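Local coordinates for threonine synthase (Brucella melitensis bv. 1, PDB 4F4F), which probably catalyses the pyridoxal-phosphate-dependent conversion of O-phospho-L-homoserine and water to L-threonine and phosphate, the last step of threonine biosynthesis, at residues S292-G304 against L343-L356. Sequence-based numbering, arbitrary orientation.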
ATOM      1  N   SER A 292       8.036 -11.520 -11.064  1.00 16.68           N
ATOM      2  CA  SER A 292       8.091 -12.940 -11.371  1.00 17.13           C
ATOM      3  C   SER A 292       9.340 -13.265 -12.221  1.00 17.50           C
ATOM      4  O   SER A 292      10.096 -14.178 -11.906  1.00 17.02           O
ATOM      5  CB  SER A 292       6.795 -13.362 -12.094  1.00 17.79           C
ATOM      6  OG  SER A 292       6.813 -14.756 -12.349  1.00 18.60           O
ATOM      7  N   ARG A 293       9.585 -12.491 -13.279  1.00 17.94           N
ATOM      8  CA  ARG A 293      10.773 -12.696 -14.093  1.00 18.60           C
ATOM      9  C   ARG A 293      12.050 -12.538 -13.275  1.00 18.03           C
ATOM     10  O   ARG A 293      13.042 -13.242 -13.514  1.00 17.97           O
ATOM     11  CB  ARG A 293      10.812 -11.751 -15.280  1.00 19.40           C
ATOM     12  CG  ARG A 293       9.697 -12.034 -16.288  1.00 20.09           C
ATOM     13  CD  ARG A 293       9.757 -11.090 -17.480  1.00 20.76           C
ATOM     14  NE  ARG A 293       9.224  -9.726 -17.255  1.00 20.65           N
ATOM     15  CZ  ARG A 293       9.959  -8.617 -17.164  1.00 20.68           C
ATOM     16  NH1 ARG A 293      11.290  -8.682 -17.178  1.00 20.57           N
ATOM     17  NH2 ARG A 293       9.363  -7.439 -17.023  1.00 20.39           N
ATOM     18  N   THR A 294      12.031 -11.602 -12.333  1.00 17.48           N
ATOM     19  CA  THR A 294      13.182 -11.387 -11.467  1.00 17.36           C
ATOM     20  C   THR A 294      13.457 -12.602 -10.616  1.00 17.74           C
ATOM     21  O   THR A 294      14.593 -13.036 -10.518  1.00 17.92           O
ATOM     22  CB  THR A 294      13.018 -10.125 -10.556  1.00 16.68           C
ATOM     23  OG1 THR A 294      12.939  -8.965 -11.389  1.00 16.45           O
ATOM     24  CG2 THR A 294      14.217  -9.995  -9.611  1.00 16.07           C
ATOM     25  N   LEU A 295      12.433 -13.164  -9.989  1.00 18.31           N
ATOM     26  CA  LEU A 295      12.674 -14.368  -9.185  1.00 19.40           C
ATOM     27  C   LEU A 295      13.144 -15.559 -10.060  1.00 20.03           C
ATOM     28  O   LEU A 295      13.956 -16.383  -9.613  1.00 19.84           O
ATOM     29  CB  LEU A 295      11.450 -14.771  -8.337  1.00 19.28           C
ATOM     30  CG  LEU A 295      11.206 -14.099  -6.968  1.00 19.90           C
ATOM     31  CD1 LEU A 295      11.976 -14.879  -5.901  1.00 20.22           C
ATOM     32  CD2 LEU A 295      11.525 -12.605  -6.937  1.00 19.75           C
ATOM     33  N   GLU A 296      12.629 -15.661 -11.283  1.00 20.99           N
ATOM     34  CA  GLU A 296      13.023 -16.761 -12.173  1.00 21.95           C
ATOM     35  C   GLU A 296      14.471 -16.646 -12.636  1.00 22.01           C
ATOM     36  O   GLU A 296      15.196 -17.658 -12.723  1.00 22.21           O
ATOM     37  CB  GLU A 296      12.168 -16.772 -13.433  1.00 23.87           C
ATOM     38  CG  GLU A 296      10.694 -17.063 -13.242  1.00 25.51           C
ATOM     39  CD  GLU A 296       9.927 -16.965 -14.556  1.00 27.11           C
ATOM     40  OE1 GLU A 296      10.306 -16.192 -15.465  1.00 27.20           O
ATOM     41  OE2 GLU A 296       8.921 -17.679 -14.669  1.00 31.24           O
ATOM     42  N   SER A 297      14.882 -15.433 -13.006  1.00 21.13           N
ATOM     43  CA  SER A 297      16.141 -15.234 -13.713  1.00 21.52           C
ATOM     44  C   SER A 297      17.187 -14.393 -12.997  1.00 21.10           C
ATOM     45  O   SER A 297      18.353 -14.408 -13.362  1.00 21.10           O
ATOM     46  CB  SER A 297      15.853 -14.571 -15.069  1.00 21.71           C
ATOM     47  OG  SER A 297      15.476 -13.227 -14.880  1.00 21.41           O
ATOM     48  N   GLY A 298      16.759 -13.601 -12.028  1.00 20.83           N
ATOM     49  CA  GLY A 298      17.621 -12.548 -11.483  1.00 20.94           C
ATOM     50  C   GLY A 298      17.644 -11.235 -12.273  1.00 21.17           C
ATOM     51  O   GLY A 298      18.244 -10.264 -11.826  1.00 21.25           O
ATOM     52  N   ALA A 299      16.937 -11.179 -13.403  1.00 21.52           N
ATOM     53  CA  ALA A 299      17.012 -10.057 -14.347  1.00 21.78           C
ATOM     54  C   ALA A 299      15.794  -9.176 -14.091  1.00 21.84           C
ATOM     55  O   ALA A 299      14.652  -9.498 -14.482  1.00 22.13           O
ATOM     56  CB  ALA A 299      17.015 -10.569 -15.789  1.00 22.94           C
ATOM     57  N   TYR A 300      16.012  -8.087 -13.362  1.00 20.98           N
ATOM     58  CA  TYR A 300      14.955  -7.126 -13.132  1.00 20.61           C
ATOM     59  C   TYR A 300      15.013  -6.173 -14.283  1.00 22.14           C
ATOM     60  O   TYR A 300      15.852  -5.257 -14.291  1.00 21.51           O
ATOM     61  CB  TYR A 300      15.223  -6.407 -11.834  1.00 19.55           C
ATOM     62  CG  TYR A 300      14.181  -5.410 -11.374  1.00 18.62           C
ATOM     63  CD1 TYR A 300      13.102  -5.818 -10.605  1.00 17.85           C
ATOM     64  CD2 TYR A 300      14.339  -4.050 -11.625  1.00 18.51           C
ATOM     65  CE1 TYR A 300      12.183  -4.900 -10.121  1.00 17.51           C
ATOM     66  CE2 TYR A 300      13.421  -3.124 -11.152  1.00 18.11           C
ATOM     67  CZ  TYR A 300      12.354  -3.556 -10.386  1.00 17.68           C
ATOM     68  OH  TYR A 300      11.455  -2.633  -9.887  1.00 17.57           O
ATOM     69  N   GLU A 301      14.166  -6.418 -15.280  1.00 23.70           N
ATOM     70  CA  GLU A 301      14.251  -5.739 -16.557  1.00 26.13           C
ATOM     71  C   GLU A 301      12.930  -5.123 -16.934  1.00 25.85           C
ATOM     72  O   GLU A 301      11.921  -5.815 -17.017  1.00 24.83           O
ATOM     73  CB  GLU A 301      14.677  -6.720 -17.655  1.00 29.00           C
ATOM     74  CG  GLU A 301      16.165  -7.037 -17.638  1.00 31.75           C
ATOM     75  CD  GLU A 301      16.611  -7.871 -18.824  1.00 34.71           C
ATOM     76  OE1 GLU A 301      17.654  -8.559 -18.704  1.00 36.25           O
ATOM     77  OE2 GLU A 301      15.913  -7.838 -19.869  1.00 37.36           O
ATOM     78  N   MET A 302      12.939  -3.826 -17.178  1.00 26.20           N
ATOM     79  CA  MET A 302      11.712  -3.115 -17.502  1.00 26.92           C
ATOM     80  C   MET A 302      11.216  -3.539 -18.881  1.00 27.81           C
ATOM     81  O   MET A 302      11.995  -3.686 -19.800  1.00 27.55           O
ATOM     82  CB  MET A 302      11.967  -1.632 -17.502  1.00 28.20           C
ATOM     83  CG  MET A 302      12.378  -1.104 -16.141  1.00 29.06           C
ATOM     84  SD  MET A 302      12.916   0.597 -16.291  1.00 33.66           S
ATOM     85  CE  MET A 302      11.340   1.337 -16.757  1.00 32.75           C
ATOM     86  N   ARG A 303       9.918  -3.737 -19.010  1.00 27.72           N
ATOM     87  CA  ARG A 303       9.293  -4.013 -20.304  1.00 29.50           C
ATOM     88  C   ARG A 303       8.075  -3.098 -20.391  1.00 29.57           C
ATOM     89  O   ARG A 303       7.746  -2.385 -19.428  1.00 28.23           O
ATOM     90  CB  ARG A 303       8.906  -5.494 -20.411  1.00 30.45           C
ATOM     91  CG  ARG A 303      10.075  -6.469 -20.431  1.00 31.18           C
ATOM     92  CD  ARG A 303       9.563  -7.902 -20.512  1.00 32.70           C
ATOM     93  NE  ARG A 303      10.605  -8.925 -20.724  1.00 33.99           N
ATOM     94  CZ  ARG A 303      10.356 -10.231 -20.850  1.00 35.20           C
ATOM     95  NH1 ARG A 303       9.109 -10.700 -20.771  1.00 35.76           N
ATOM     96  NH2 ARG A 303      11.353 -11.087 -21.039  1.00 36.65           N
ATOM     97  N   GLY A 304       7.417  -3.096 -21.544  1.00 31.24           N
ATOM     98  CA  GLY A 304       6.271  -2.211 -21.767  1.00 31.40           C
ATOM     99  C   GLY A 304       5.163  -2.577 -20.799  1.00 30.53           C
ATOM    100  O   GLY A 304       5.052  -3.728 -20.408  1.00 29.67           O
ATOM    101  N   LEU A 343      19.525   0.444 -13.340  1.00 20.61           N
ATOM    102  CA  LEU A 343      18.125   0.587 -13.716  1.00 20.99           C
ATOM    103  C   LEU A 343      17.904   1.916 -14.420  1.00 22.31           C
ATOM    104  O   LEU A 343      17.264   1.957 -15.461  1.00 22.64           O
ATOM    105  CB  LEU A 343      17.196   0.476 -12.512  1.00 19.70           C
ATOM    106  CG  LEU A 343      15.679   0.539 -12.749  1.00 19.54           C
ATOM    107  CD1 LEU A 343      15.172  -0.660 -13.572  1.00 19.91           C
ATOM    108  CD2 LEU A 343      14.981   0.653 -11.382  1.00 18.79           C
ATOM    109  N   LYS A 344      18.463   2.983 -13.853  1.00 23.46           N
ATOM    110  CA  LYS A 344      18.240   4.328 -14.347  1.00 24.96           C
ATOM    111  C   LYS A 344      18.858   4.513 -15.736  1.00 26.43           C
ATOM    112  O   LYS A 344      18.212   5.059 -16.614  1.00 26.39           O
ATOM    113  CB  LYS A 344      18.829   5.354 -13.372  1.00 25.43           C
ATOM    114  CG  LYS A 344      18.591   6.802 -13.766  1.00 26.67           C
ATOM    115  CD  LYS A 344      19.013   7.736 -12.638  1.00 27.64           C
ATOM    116  CE  LYS A 344      18.617   9.167 -12.945  1.00 28.83           C
ATOM    117  NZ  LYS A 344      19.654  10.115 -12.466  1.00 29.37           N
ATOM    118  N   GLN A 345      20.093   4.038 -15.914  1.00 27.06           N
ATOM    119  CA  GLN A 345      20.826   4.157 -17.175  1.00 29.12           C
ATOM    120  C   GLN A 345      20.326   3.232 -18.269  1.00 28.59           C
ATOM    121  O   GLN A 345      20.201   3.671 -19.415  1.00 28.39           O
ATOM    122  CB  GLN A 345      22.311   3.866 -16.967  1.00 31.30           C
ATOM    123  CG  GLN A 345      23.068   3.589 -18.259  1.00 34.75           C
ATOM    124  CD  GLN A 345      24.573   3.550 -18.096  1.00 37.62           C
ATOM    125  OE1 GLN A 345      25.182   2.470 -18.106  1.00 40.14           O
ATOM    126  NE2 GLN A 345      25.192   4.736 -17.972  1.00 39.21           N
ATOM    127  N   SER A 346      20.071   1.961 -17.930  1.00 27.11           N
ATOM    128  CA  SER A 346      19.853   0.921 -18.938  1.00 27.06           C
ATOM    129  C   SER A 346      18.501   0.200 -18.870  1.00 26.22           C
ATOM    130  O   SER A 346      18.211  -0.624 -19.733  1.00 26.28           O
ATOM    131  CB  SER A 346      21.004  -0.091 -18.901  1.00 27.95           C
ATOM    132  OG  SER A 346      20.877  -0.992 -17.821  1.00 28.75           O
ATOM    133  N   GLY A 347      17.665   0.503 -17.881  1.00 24.32           N
ATOM    134  CA  GLY A 347      16.337  -0.156 -17.788  1.00 23.95           C
ATOM    135  C   GLY A 347      16.293  -1.537 -17.146  1.00 22.88           C
ATOM    136  O   GLY A 347      15.281  -2.217 -17.210  1.00 23.42           O
ATOM    137  N   GLY A 348      17.387  -1.971 -16.535  1.00 21.87           N
ATOM    138  CA  GLY A 348      17.408  -3.233 -15.812  1.00 21.02           C
ATOM    139  C   GLY A 348      18.727  -3.469 -15.092  1.00 20.54           C
ATOM    140  O   GLY A 348      19.701  -2.705 -15.261  1.00 20.11           O
ATOM    141  N   PHE A 349      18.755  -4.513 -14.280  1.00 19.84           N
ATOM    142  CA  PHE A 349      19.973  -4.971 -13.651  1.00 19.99           C
ATOM    143  C   PHE A 349      19.806  -6.431 -13.383  1.00 20.31           C
ATOM    144  O   PHE A 349      18.679  -6.948 -13.375  1.00 19.95           O
ATOM    145  CB  PHE A 349      20.273  -4.234 -12.326  1.00 19.55           C
ATOM    146  CG  PHE A 349      19.136  -4.254 -11.341  1.00 18.66           C
ATOM    147  CD1 PHE A 349      18.915  -5.354 -10.517  1.00 18.29           C
ATOM    148  CD2 PHE A 349      18.275  -3.165 -11.250  1.00 18.49           C
ATOM    149  CE1 PHE A 349      17.857  -5.370  -9.624  1.00 17.67           C
ATOM    150  CE2 PHE A 349      17.216  -3.182 -10.359  1.00 18.17           C
ATOM    151  CZ  PHE A 349      17.004  -4.292  -9.550  1.00 17.77           C
ATOM    152  N   THR A 350      20.936  -7.079 -13.136  1.00 21.20           N
ATOM    153  CA  THR A 350      20.962  -8.487 -12.758  1.00 21.51           C
ATOM    154  C   THR A 350      21.384  -8.631 -11.317  1.00 20.33           C
ATOM    155  O   THR A 350      22.348  -8.011 -10.900  1.00 20.41           O
ATOM    156  CB  THR A 350      21.891  -9.275 -13.672  1.00 22.88           C
ATOM    157  OG1 THR A 350      21.235  -9.380 -14.940  1.00 24.98           O
ATOM    158  CG2 THR A 350      22.114 -10.710 -13.123  1.00 23.08           C
ATOM    159  N   ILE A 351      20.631  -9.400 -10.533  1.00 19.33           N
ATOM    160  CA  ILE A 351      20.977  -9.583  -9.119  1.00 18.60           C
ATOM    161  C   ILE A 351      22.000 -10.712  -9.024  1.00 19.56           C
ATOM    162  O   ILE A 351      21.764 -11.783  -9.572  1.00 20.68           O
ATOM    163  CB  ILE A 351      19.734  -9.915  -8.279  1.00 17.58           C
ATOM    164  CG1 ILE A 351      18.667  -8.839  -8.439  1.00 16.75           C
ATOM    165  CG2 ILE A 351      20.090 -10.081  -6.796  1.00 17.10           C
ATOM    166  CD1 ILE A 351      17.330  -9.234  -7.843  1.00 16.12           C
ATOM    167  N   SER A 352      23.129 -10.482  -8.373  1.00 19.88           N
ATOM    168  CA  SER A 352      24.160 -11.511  -8.220  1.00 20.82           C
ATOM    169  C   SER A 352      23.711 -12.680  -7.342  1.00 21.58           C
ATOM    170  O   SER A 352      22.710 -12.619  -6.631  1.00 19.40           O
ATOM    171  CB  SER A 352      25.434 -10.917  -7.660  1.00 20.90           C
ATOM    172  OG  SER A 352      25.231 -10.405  -6.358  1.00 20.37           O
ATOM    173  N   GLU A 353      24.491 -13.750  -7.376  1.00 23.13           N
ATOM    174  CA  GLU A 353      24.012 -15.029  -6.882  1.00 24.57           C
ATOM    175  C   GLU A 353      23.662 -15.055  -5.395  1.00 23.06           C
ATOM    176  O   GLU A 353      22.604 -15.577  -5.014  1.00 23.05           O
ATOM    177  CB  GLU A 353      25.021 -16.149  -7.241  1.00 27.35           C
ATOM    178  CG  GLU A 353      24.469 -17.551  -7.011  1.00 29.72           C
ATOM    179  CD  GLU A 353      23.197 -17.849  -7.826  1.00 32.96           C
ATOM    180  OE1 GLU A 353      23.009 -17.301  -8.954  1.00 34.89           O
ATOM    181  OE2 GLU A 353      22.369 -18.641  -7.321  1.00 36.89           O
ATOM    182  N   LYS A 354      24.523 -14.532  -4.543  1.00 22.18           N
ATOM    183  CA  LYS A 354      24.236 -14.613  -3.111  1.00 22.04           C
ATOM    184  C   LYS A 354      22.928 -13.871  -2.724  1.00 20.13           C
ATOM    185  O   LYS A 354      22.065 -14.453  -2.065  1.00 19.02           O
ATOM    186  CB  LYS A 354      25.423 -14.154  -2.279  1.00 23.70           C
ATOM    187  CG  LYS A 354      25.290 -14.399  -0.788  1.00 25.14           C
ATOM    188  CD  LYS A 354      26.545 -13.886  -0.047  1.00 26.67           C
ATOM    189  CE  LYS A 354      26.467 -14.076   1.460  1.00 27.92           C
ATOM    190  NZ  LYS A 354      25.543 -13.070   2.083  1.00 28.92           N
ATOM    191  N   PRO A 355      22.770 -12.611  -3.145  1.00 18.86           N
ATOM    192  CA  PRO A 355      21.520 -11.944  -2.772  1.00 18.01           C
ATOM    193  C   PRO A 355      20.321 -12.561  -3.451  1.00 17.44           C
ATOM    194  O   PRO A 355      19.252 -12.603  -2.863  1.00 16.59           O
ATOM    195  CB  PRO A 355      21.730 -10.493  -3.227  1.00 17.81           C
ATOM    196  CG  PRO A 355      22.966 -10.487  -4.031  1.00 18.58           C
ATOM    197  CD  PRO A 355      23.795 -11.632  -3.526  1.00 19.14           C
ATOM    198  N   LEU A 356      20.492 -13.042  -4.685  1.00 17.62           N
ATOM    199  CA  LEU A 356      19.368 -13.697  -5.393  1.00 17.75           C
ATOM    200  C   LEU A 356      18.931 -14.938  -4.660  1.00 17.46           C
ATOM    201  O   LEU A 356      17.738 -15.150  -4.462  1.00 16.82           O
ATOM    202  CB  LEU A 356      19.734 -14.020  -6.853  1.00 18.64           C
ATOM    203  CG  LEU A 356      18.668 -14.646  -7.746  1.00 19.06           C
ATOM    204  CD1 LEU A 356      17.430 -13.741  -7.827  1.00 18.90           C
ATOM    205  CD2 LEU A 356      19.292 -14.902  -9.121  1.00 19.93           C
TER
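Tyr300 and Phe349 form the hydrogen-bonded pair of two short antiparallel strands, Tyr300 N giving to Phe349 O (2.9 Å) and Phe349 N to Tyr300 O. Two straighter bonds close the ladder at its ends: Met302 N to Gly347 O at 2.8 Å, nearly in line with the carbonyl, and Ile351 N to Gly298 O. The side chains of Tyr300 and Phe349 lie on the buried side of the ribbon, their rings slid apart with planes at 19°, so overlap is slight. Tyr300 CB instead sits over one face of the Phe349 ring, a CH-pi contact 3.8 Å from its centroid. Phe349 CG stands between its own N and carbonyl carbon (chi1 53°), a rotation that turns one ring face to that methylene. This is a separate two-stranded antiparallel sheet, 299-301 with 348-350, apart from the two larger sheets of the pyridoxal-phosphate enzyme; each strand follows a helix that ends at a glycine of positive phi, Gly298 or Gly347. Tyr300 also meets Phe321 and bonds through OH to Ser318 N; the Tyr300 side chain lies about 7 Å from that of Asn261, which binds the cofactor. Apolar side chains pack at both ends of the ladder. Leu343 CD1 lies at the edge of the Tyr300 ring, near its plane, and 3.8 Å from Met302 SD, while beyond Gly298 the methyl Leu356 CD2 rests on Gly298 CA and Ile351 CD1 meets Thr294 CG2 at 3.7 Å. Among polar side chains, Arg293 reaches Glu301 O end-on with NH1 and NH2, while its NE pairs with Asp289; Ser297 OG accepts from Ala299 N in an ST turn.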